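Local structure of leucine rich repeat and phosphatase domain containing protein (Entamoeba histolytica, 3EMU) at residues 12-17 with 111-116; 67-72 with 102-107. The protein probably is, or derives from, a dual-specificity-type phosphatase, though its altered signature loop leaves its activity uncertain. One frame throughout, in Å; residues are numbered along the deposited sequence.

Contact 1. Residues 12-17 with 111-116; sequences QIIQYI and YYQRLS
I14 overlaps the side chains of Y112 and Q113 with its two branches. The short branch, CG2, makes the nearest approach to Q113, with CG2 3.9 Å from the amide nitrogen NE2; I14 and Q113 reach toward each other from opposite directions. The long branch ends at the Y112 ring, where CD1 lies 4.2 Å from CE2 and comes in obliquely; the same CD1 is also 4.3 Å from Q113 NE2, so this methyl lies near both residues. This forking follows from chi1 of I14, 64°, which sets CG1 between the backbone N and the carbonyl carbon while CG2 lies beside the N. Q113 runs extended beyond CG, and its OE1 accepts a hydrogen bond from K123 NZ, which should limit rotation of the amide and leave NE2 facing the isoleucine. No hydrogen bond links the two segments, and they bury just 97 Å² between them. The isoleucine is presented by a tight hairpin: a type II turn runs from I14 to I17, closed by I17 N to I14 O at 3.0 Å. I14 also packs on F108 and L109 of helix 100-112 and on K123 of helix 117-127, so the hairpin joining edge strand 11-14 to strand 17-21 rests against the C-terminal end of helix 100-112, while Y112, stacked on F108, also touches I84 of helix 68-85.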
ATOM      1  N   GLN A  12      10.542  -2.252  -3.281  1.00 62.05           N
ATOM      2  CA  GLN A  12      10.432  -2.841  -1.947  1.00 62.59           C
ATOM      3  C   GLN A  12      10.411  -1.706  -0.929  1.00 62.40           C
ATOM      4  O   GLN A  12      11.282  -0.798  -0.961  1.00 61.34           O
ATOM      5  CB  GLN A  12      11.606  -3.764  -1.617  1.00 62.67           C
ATOM      6  CG  GLN A  12      11.393  -4.323  -0.206  1.00 66.66           C
ATOM      7  CD  GLN A  12      12.341  -5.414   0.208  1.00 69.14           C
ATOM      8  OE1 GLN A  12      12.304  -6.523  -0.315  1.00 68.28           O
ATOM      9  NE2 GLN A  12      13.149  -5.127   1.215  1.00 68.58           N
ATOM     10  N   ILE A  13       9.420  -1.732  -0.042  1.00 61.52           N
ATOM     11  CA  ILE A  13       9.279  -0.575   0.863  1.00 62.09           C
ATOM     12  C   ILE A  13       9.978  -0.852   2.235  1.00 62.48           C
ATOM     13  O   ILE A  13      10.821  -0.093   2.665  1.00 61.43           O
ATOM     14  CB  ILE A  13       7.806  -0.114   1.006  1.00 62.15           C
ATOM     15  CG1 ILE A  13       7.260   0.400  -0.369  1.00 61.85           C
ATOM     16  CG2 ILE A  13       7.674   0.929   2.129  1.00 59.95           C
ATOM     17  CD1 ILE A  13       8.114   1.550  -1.020  1.00 62.77           C
ATOM     18  N   ILE A  14       9.631  -1.987   2.833  1.00 62.72           N
ATOM     19  CA  ILE A  14      10.295  -2.575   3.981  1.00 64.14           C
ATOM     20  C   ILE A  14      10.144  -4.045   3.623  1.00 64.79           C
ATOM     21  O   ILE A  14       9.485  -4.387   2.641  1.00 64.11           O
ATOM     22  CB  ILE A  14       9.544  -2.288   5.362  1.00 63.50           C
ATOM     23  CG1 ILE A  14       8.162  -2.941   5.365  1.00 65.09           C
ATOM     24  CG2 ILE A  14       9.469  -0.769   5.685  1.00 61.31           C
ATOM     25  CD1 ILE A  14       7.414  -2.866   6.694  1.00 67.83           C
ATOM     26  N   GLN A  15      10.725  -4.908   4.424  1.00 65.83           N
ATOM     27  CA  GLN A  15      10.736  -6.322   4.123  1.00 67.28           C
ATOM     28  C   GLN A  15       9.336  -6.893   4.001  1.00 66.53           C
ATOM     29  O   GLN A  15       8.451  -6.568   4.791  1.00 65.67           O
ATOM     30  CB  GLN A  15      11.541  -7.073   5.189  1.00 68.28           C
ATOM     31  CG  GLN A  15      11.528  -8.570   4.998  1.00 73.33           C
ATOM     32  CD  GLN A  15      12.115  -9.313   6.204  1.00 82.14           C
ATOM     33  OE1 GLN A  15      11.797  -8.999   7.379  1.00 82.74           O
ATOM     34  NE2 GLN A  15      12.976 -10.312   5.919  1.00 81.63           N
ATOM     35  N   TYR A  16       9.139  -7.735   2.980  1.00 66.63           N
ATOM     36  CA  TYR A  16       7.812  -8.312   2.631  1.00 66.34           C
ATOM     37  C   TYR A  16       6.793  -7.375   1.930  1.00 64.52           C
ATOM     38  O   TYR A  16       5.741  -7.830   1.506  1.00 65.00           O
ATOM     39  CB  TYR A  16       7.147  -8.947   3.862  1.00 67.19           C
ATOM     40  CG  TYR A  16       8.009  -9.958   4.568  1.00 72.21           C
ATOM     41  CD1 TYR A  16       8.634 -10.990   3.858  1.00 77.70           C
ATOM     42  CD2 TYR A  16       8.222  -9.873   5.945  1.00 75.74           C
ATOM     43  CE1 TYR A  16       9.445 -11.916   4.495  1.00 80.74           C
ATOM     44  CE2 TYR A  16       9.017 -10.783   6.592  1.00 80.05           C
ATOM     45  CZ  TYR A  16       9.629 -11.806   5.870  1.00 83.28           C
ATOM     46  OH  TYR A  16      10.421 -12.725   6.533  1.00 87.57           O
ATOM     47  N   ILE A  17       7.099  -6.084   1.831  1.00 63.25           N
ATOM     48  CA  ILE A  17       6.161  -5.088   1.317  1.00 61.74           C
ATOM     49  C   ILE A  17       6.710  -4.445   0.039  1.00 60.69           C
ATOM     50  O   ILE A  17       7.787  -3.794   0.030  1.00 59.09           O
ATOM     51  CB  ILE A  17       5.945  -3.939   2.347  1.00 62.81           C
ATOM     52  CG1 ILE A  17       5.523  -4.481   3.728  1.00 62.21           C
ATOM     53  CG2 ILE A  17       4.979  -2.851   1.800  1.00 61.28           C
ATOM     54  CD1 ILE A  17       4.159  -5.140   3.786  1.00 62.32           C
ATOM     55  N   TYR A 111       0.403   2.663  11.012  1.00 59.72           N
ATOM     56  CA  TYR A 111      -0.039   1.726  12.031  1.00 59.88           C
ATOM     57  C   TYR A 111       1.122   0.855  12.518  1.00 60.65           C
ATOM     58  O   TYR A 111       1.356   0.701  13.729  1.00 59.42           O
ATOM     59  CB  TYR A 111      -1.114   0.833  11.408  1.00 59.81           C
ATOM     60  CG  TYR A 111      -1.650  -0.271  12.273  1.00 59.78           C
ATOM     61  CD1 TYR A 111      -2.573  -0.004  13.296  1.00 59.67           C
ATOM     62  CD2 TYR A 111      -1.256  -1.593  12.069  1.00 61.25           C
ATOM     63  CE1 TYR A 111      -3.067  -1.015  14.097  1.00 58.87           C
ATOM     64  CE2 TYR A 111      -1.755  -2.647  12.875  1.00 60.32           C
ATOM     65  CZ  TYR A 111      -2.656  -2.336  13.897  1.00 61.39           C
ATOM     66  OH  TYR A 111      -3.185  -3.338  14.681  1.00 60.42           O
ATOM     67  N   TYR A 112       1.852   0.294  11.550  1.00 60.18           N
ATOM     68  CA  TYR A 112       2.856  -0.712  11.800  1.00 60.59           C
ATOM     69  C   TYR A 112       4.166  -0.180  12.383  1.00 61.75           C
ATOM     70  O   TYR A 112       4.932  -0.947  12.985  1.00 62.20           O
ATOM     71  CB  TYR A 112       3.190  -1.401  10.496  1.00 60.89           C
ATOM     72  CG  TYR A 112       3.895  -2.713  10.629  1.00 61.79           C
ATOM     73  CD1 TYR A 112       3.179  -3.859  10.966  1.00 63.14           C
ATOM     74  CD2 TYR A 112       5.257  -2.827  10.361  1.00 62.69           C
ATOM     75  CE1 TYR A 112       3.784  -5.060  11.057  1.00 64.29           C
ATOM     76  CE2 TYR A 112       5.896  -4.045  10.463  1.00 65.60           C
ATOM     77  CZ  TYR A 112       5.131  -5.168  10.805  1.00 67.61           C
ATOM     78  OH  TYR A 112       5.702  -6.427  10.909  1.00 74.32           O
ATOM     79  N   GLN A 113       4.453   1.100  12.196  1.00 61.32           N
ATOM     80  CA  GLN A 113       5.696   1.645  12.712  1.00 62.33           C
ATOM     81  C   GLN A 113       5.406   2.898  13.481  1.00 63.18           C
ATOM     82  O   GLN A 113       6.305   3.653  13.721  1.00 64.00           O
ATOM     83  CB  GLN A 113       6.666   1.950  11.560  1.00 62.44           C
ATOM     84  CG  GLN A 113       7.040   0.700  10.819  1.00 60.78           C
ATOM     85  CD  GLN A 113       8.108   0.930   9.786  1.00 63.35           C
ATOM     86  OE1 GLN A 113       8.204   2.022   9.205  1.00 64.18           O
ATOM     87  NE2 GLN A 113       8.924  -0.094   9.536  1.00 58.80           N
ATOM     88  N   ARG A 114       4.141   3.116  13.849  1.00 64.43           N
ATOM     89  CA  ARG A 114       3.703   4.337  14.550  1.00 66.20           C
ATOM     90  C   ARG A 114       4.339   5.591  13.971  1.00 66.52           C
ATOM     91  O   ARG A 114       5.133   6.293  14.650  1.00 67.31           O
ATOM     92  CB  ARG A 114       3.939   4.298  16.095  1.00 66.51           C
ATOM     93  CG  ARG A 114       5.312   3.817  16.558  1.00 68.25           C
ATOM     94  CD  ARG A 114       5.310   3.627  18.110  1.00 73.79           C
ATOM     95  NE  ARG A 114       4.814   4.806  18.834  1.00 76.22           N
ATOM     96  CZ  ARG A 114       5.601   5.646  19.518  1.00 82.10           C
ATOM     97  NH1 ARG A 114       6.917   5.429  19.597  1.00 82.04           N
ATOM     98  NH2 ARG A 114       5.080   6.705  20.132  1.00 84.33           N
ATOM     99  N   LEU A 115       3.976   5.890  12.726  1.00 65.20           N
ATOM    100  CA  LEU A 115       4.434   7.114  12.126  1.00 63.27           C
ATOM    101  C   LEU A 115       3.253   8.044  12.010  1.00 62.30           C
ATOM    102  O   LEU A 115       2.094   7.629  11.821  1.00 62.35           O
ATOM    103  CB  LEU A 115       5.085   6.846  10.753  1.00 63.66           C
ATOM    104  CG  LEU A 115       6.250   5.858  10.780  1.00 63.34           C
ATOM    105  CD1 LEU A 115       6.819   5.651   9.384  1.00 62.69           C
ATOM    106  CD2 LEU A 115       7.370   6.351  11.731  1.00 60.69           C
ATOM    107  N   SER A 116       3.524   9.326  12.142  1.00 61.35           N
ATOM    108  CA  SER A 116       2.531  10.290  11.761  1.00 61.38           C
ATOM    109  C   SER A 116       2.275  10.158  10.236  1.00 60.27           C
ATOM    110  O   SER A 116       3.058   9.516   9.517  1.00 59.68           O
ATOM    111  CB  SER A 116       3.018  11.693  12.111  1.00 60.59           C
ATOM    112  OG  SER A 116       4.236  11.927  11.453  1.00 62.83           O
TER

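Contact 2. Residues 67-72 with 102-107; sequences HQLYDS and PAIVIA
With CG swung to the far side from its backbone N (chi1 -176°), L69 extends from its helix toward helix 100-112, while a chi2 of -62° bends I104 so that CD1 turns to meet it. The two side chains slide past each other in opposite directions. L69 CD1 is the shared point of touch, 4.0 Å from A103 CB and 4.1 Å from I104 CD1. I104 CD1 in turn is flanked by the hydroxyl of S72, whose OG lies 4.0 Å away. That hydroxyl does not depend on the other helix for a partner: it folds back and donates to L69 O, OG to O 2.9 Å, in the carbonyl plane on a lone pair. S72 N binds the same oxygen, so two donors grip it. At the start of the helix H67 occupies the N-cap position, and its ND1 gives a 2.6 Å bond to D71 OD2, nearly in the imidazole plane but from above the carboxylate plane. The short axes come within 10.9 Å at their closest, with a crossing angle of -43°. I61 and F137 also pack on L69, and L59 on I104 and S72. Helices 68-85 and 100-112 thus pack side by side through L69, A103 and I104 in the alpha/beta fold of the dual-specificity phosphatase family; helix 100-112 follows the family's phosphate-binding signature loop, here with its usual cysteine and arginine replaced.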
ATOM      1  N   HIS A  67     -15.027   8.489   1.733  1.00 61.33           N
ATOM      2  CA  HIS A  67     -14.251   7.687   2.686  1.00 61.03           C
ATOM      3  C   HIS A  67     -14.056   6.240   2.298  1.00 61.33           C
ATOM      4  O   HIS A  67     -13.975   5.382   3.175  1.00 61.99           O
ATOM      5  CB  HIS A  67     -14.862   7.729   4.101  1.00 60.22           C
ATOM      6  CG  HIS A  67     -16.355   7.644   4.116  1.00 60.08           C
ATOM      7  ND1 HIS A  67     -17.033   6.442   4.087  1.00 60.19           N
ATOM      8  CD2 HIS A  67     -17.300   8.613   4.134  1.00 59.77           C
ATOM      9  CE1 HIS A  67     -18.334   6.678   4.065  1.00 61.78           C
ATOM     10  NE2 HIS A  67     -18.525   7.985   4.095  1.00 61.16           N
ATOM     11  N   GLN A  68     -13.945   5.960   1.006  1.00 61.54           N
ATOM     12  CA  GLN A  68     -13.771   4.573   0.573  1.00 61.49           C
ATOM     13  C   GLN A  68     -12.393   4.095   0.890  1.00 60.11           C
ATOM     14  O   GLN A  68     -12.195   2.937   1.189  1.00 60.16           O
ATOM     15  CB  GLN A  68     -14.011   4.410  -0.928  1.00 61.64           C
ATOM     16  CG  GLN A  68     -15.368   4.854  -1.403  1.00 66.84           C
ATOM     17  CD  GLN A  68     -15.472   4.909  -2.960  1.00 72.84           C
ATOM     18  OE1 GLN A  68     -14.495   5.151  -3.665  1.00 75.23           O
ATOM     19  NE2 GLN A  68     -16.672   4.712  -3.468  1.00 74.79           N
ATOM     20  N   LEU A  69     -11.421   4.979   0.787  1.00 59.27           N
ATOM     21  CA  LEU A  69     -10.091   4.558   1.133  1.00 59.20           C
ATOM     22  C   LEU A  69      -9.958   4.299   2.668  1.00 58.71           C
ATOM     23  O   LEU A  69      -9.538   3.219   3.091  1.00 58.51           O
ATOM     24  CB  LEU A  69      -9.039   5.523   0.575  1.00 58.13           C
ATOM     25  CG  LEU A  69      -7.624   4.990   0.875  1.00 61.59           C
ATOM     26  CD1 LEU A  69      -6.752   4.848  -0.386  1.00 59.93           C
ATOM     27  CD2 LEU A  69      -6.941   5.842   1.985  1.00 60.31           C
ATOM     28  N   TYR A  70     -10.335   5.290   3.466  1.00 58.62           N
ATOM     29  CA  TYR A  70     -10.414   5.170   4.901  1.00 59.74           C
ATOM     30  C   TYR A  70     -11.082   3.825   5.301  1.00 60.70           C
ATOM     31  O   TYR A  70     -10.495   3.040   6.071  1.00 60.36           O
ATOM     32  CB  TYR A  70     -11.270   6.325   5.419  1.00 60.08           C
ATOM     33  CG  TYR A  70     -11.500   6.302   6.891  1.00 60.54           C
ATOM     34  CD1 TYR A  70     -10.502   6.766   7.764  1.00 61.01           C
ATOM     35  CD2 TYR A  70     -12.695   5.803   7.437  1.00 60.88           C
ATOM     36  CE1 TYR A  70     -10.681   6.749   9.148  1.00 63.41           C
ATOM     37  CE2 TYR A  70     -12.911   5.795   8.827  1.00 61.89           C
ATOM     38  CZ  TYR A  70     -11.890   6.281   9.693  1.00 64.64           C
ATOM     39  OH  TYR A  70     -12.010   6.293  11.076  1.00 63.93           O
ATOM     40  N   ASP A  71     -12.274   3.562   4.747  1.00 59.77           N
ATOM     41  CA  ASP A  71     -13.070   2.407   5.111  1.00 60.18           C
ATOM     42  C   ASP A  71     -12.337   1.109   4.811  1.00 60.38           C
ATOM     43  O   ASP A  71     -12.507   0.080   5.506  1.00 60.52           O
ATOM     44  CB  ASP A  71     -14.446   2.458   4.412  1.00 59.86           C
ATOM     45  CG  ASP A  71     -15.390   3.492   5.045  1.00 62.18           C
ATOM     46  OD1 ASP A  71     -15.162   3.882   6.242  1.00 61.60           O
ATOM     47  OD2 ASP A  71     -16.361   3.919   4.356  1.00 62.81           O
ATOM     48  N   SER A  72     -11.472   1.147   3.808  1.00 60.11           N
ATOM     49  CA  SER A  72     -10.821  -0.091   3.381  1.00 60.09           C
ATOM     50  C   SER A  72      -9.530  -0.326   4.195  1.00 59.02           C
ATOM     51  O   SER A  72      -8.853  -1.345   4.061  1.00 59.57           O
ATOM     52  CB  SER A  72     -10.522  -0.024   1.849  1.00 60.03           C
ATOM     53  OG  SER A  72      -9.340   0.764   1.635  1.00 63.65           O
ATOM     54  N   PRO A 102       0.215   3.851  -3.161  1.00 57.12           N
ATOM     55  CA  PRO A 102       1.070   4.479  -2.138  1.00 57.22           C
ATOM     56  C   PRO A 102       0.297   4.969  -0.891  1.00 57.40           C
ATOM     57  O   PRO A 102       0.841   4.876   0.213  1.00 56.89           O
ATOM     58  CB  PRO A 102       1.716   5.653  -2.881  1.00 56.87           C
ATOM     59  CG  PRO A 102       1.686   5.206  -4.384  1.00 57.20           C
ATOM     60  CD  PRO A 102       0.411   4.432  -4.506  1.00 57.62           C
ATOM     61  N   ALA A 103      -0.931   5.470  -1.076  1.00 56.72           N
ATOM     62  CA  ALA A 103      -1.785   5.882   0.037  1.00 57.93           C
ATOM     63  C   ALA A 103      -2.025   4.707   1.011  1.00 58.02           C
ATOM     64  O   ALA A 103      -1.915   4.881   2.230  1.00 59.05           O
ATOM     65  CB  ALA A 103      -3.114   6.467  -0.454  1.00 55.89           C
ATOM     66  N   ILE A 104      -2.321   3.524   0.474  1.00 57.30           N
ATOM     67  CA  ILE A 104      -2.474   2.331   1.296  1.00 56.52           C
ATOM     68  C   ILE A 104      -1.197   1.983   2.057  1.00 57.09           C
ATOM     69  O   ILE A 104      -1.264   1.586   3.232  1.00 56.82           O
ATOM     70  CB  ILE A 104      -2.985   1.086   0.468  1.00 56.46           C
ATOM     71  CG1 ILE A 104      -4.437   1.262   0.068  1.00 56.25           C
ATOM     72  CG2 ILE A 104      -2.847  -0.258   1.249  1.00 53.99           C
ATOM     73  CD1 ILE A 104      -5.397   1.365   1.248  1.00 57.87           C
ATOM     74  N   VAL A 105      -0.051   2.060   1.383  1.00 56.69           N
ATOM     75  CA  VAL A 105       1.225   1.736   2.013  1.00 56.51           C
ATOM     76  C   VAL A 105       1.524   2.713   3.167  1.00 56.83           C
ATOM     77  O   VAL A 105       2.029   2.317   4.227  1.00 56.29           O
ATOM     78  CB  VAL A 105       2.406   1.666   0.973  1.00 56.62           C
ATOM     79  CG1 VAL A 105       3.767   1.646   1.644  1.00 55.17           C
ATOM     80  CG2 VAL A 105       2.272   0.415   0.050  1.00 57.23           C
ATOM     81  N   ILE A 106       1.206   3.985   2.952  1.00 56.82           N
ATOM     82  CA  ILE A 106       1.298   4.963   3.996  1.00 56.63           C
ATOM     83  C   ILE A 106       0.419   4.604   5.242  1.00 57.72           C
ATOM     84  O   ILE A 106       0.944   4.605   6.350  1.00 57.33           O
ATOM     85  CB  ILE A 106       1.000   6.363   3.483  1.00 56.17           C
ATOM     86  CG1 ILE A 106       2.112   6.804   2.505  1.00 55.25           C
ATOM     87  CG2 ILE A 106       0.858   7.357   4.670  1.00 54.07           C
ATOM     88  CD1 ILE A 106       1.866   8.164   1.816  1.00 50.97           C
ATOM     89  N   ALA A 107      -0.883   4.343   5.046  1.00 56.77           N
ATOM     90  CA  ALA A 107      -1.771   3.924   6.115  1.00 56.77           C
ATOM     91  C   ALA A 107      -1.167   2.753   6.910  1.00 57.71           C
ATOM     92  O   ALA A 107      -1.144   2.760   8.170  1.00 57.91           O
ATOM     93  CB  ALA A 107      -3.123   3.553   5.565  1.00 55.70           C
TER

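In the fold
Both contacts use helix 100-112, contact 2 near its beginning and contact 1 at its C-terminal end, and their centres are 14 Å apart. They touch directly: I13 CG2 of the hairpin packs 4.0 Å from V105 CG1 of the helix, on a residue within segment 102-107. Along the chain contact 2 is nested inside the loop that contact 1 closes. The two differ in depth: 67-72 with 102-107 is buried, while 12-17 with 111-116 lies at the surface. By family analogy, the signature loop joins strand 89-94 to this helix, so contact 2 is beside the helix end that faces a phosphate in active relatives; here the loop is altered and binding is uncertain.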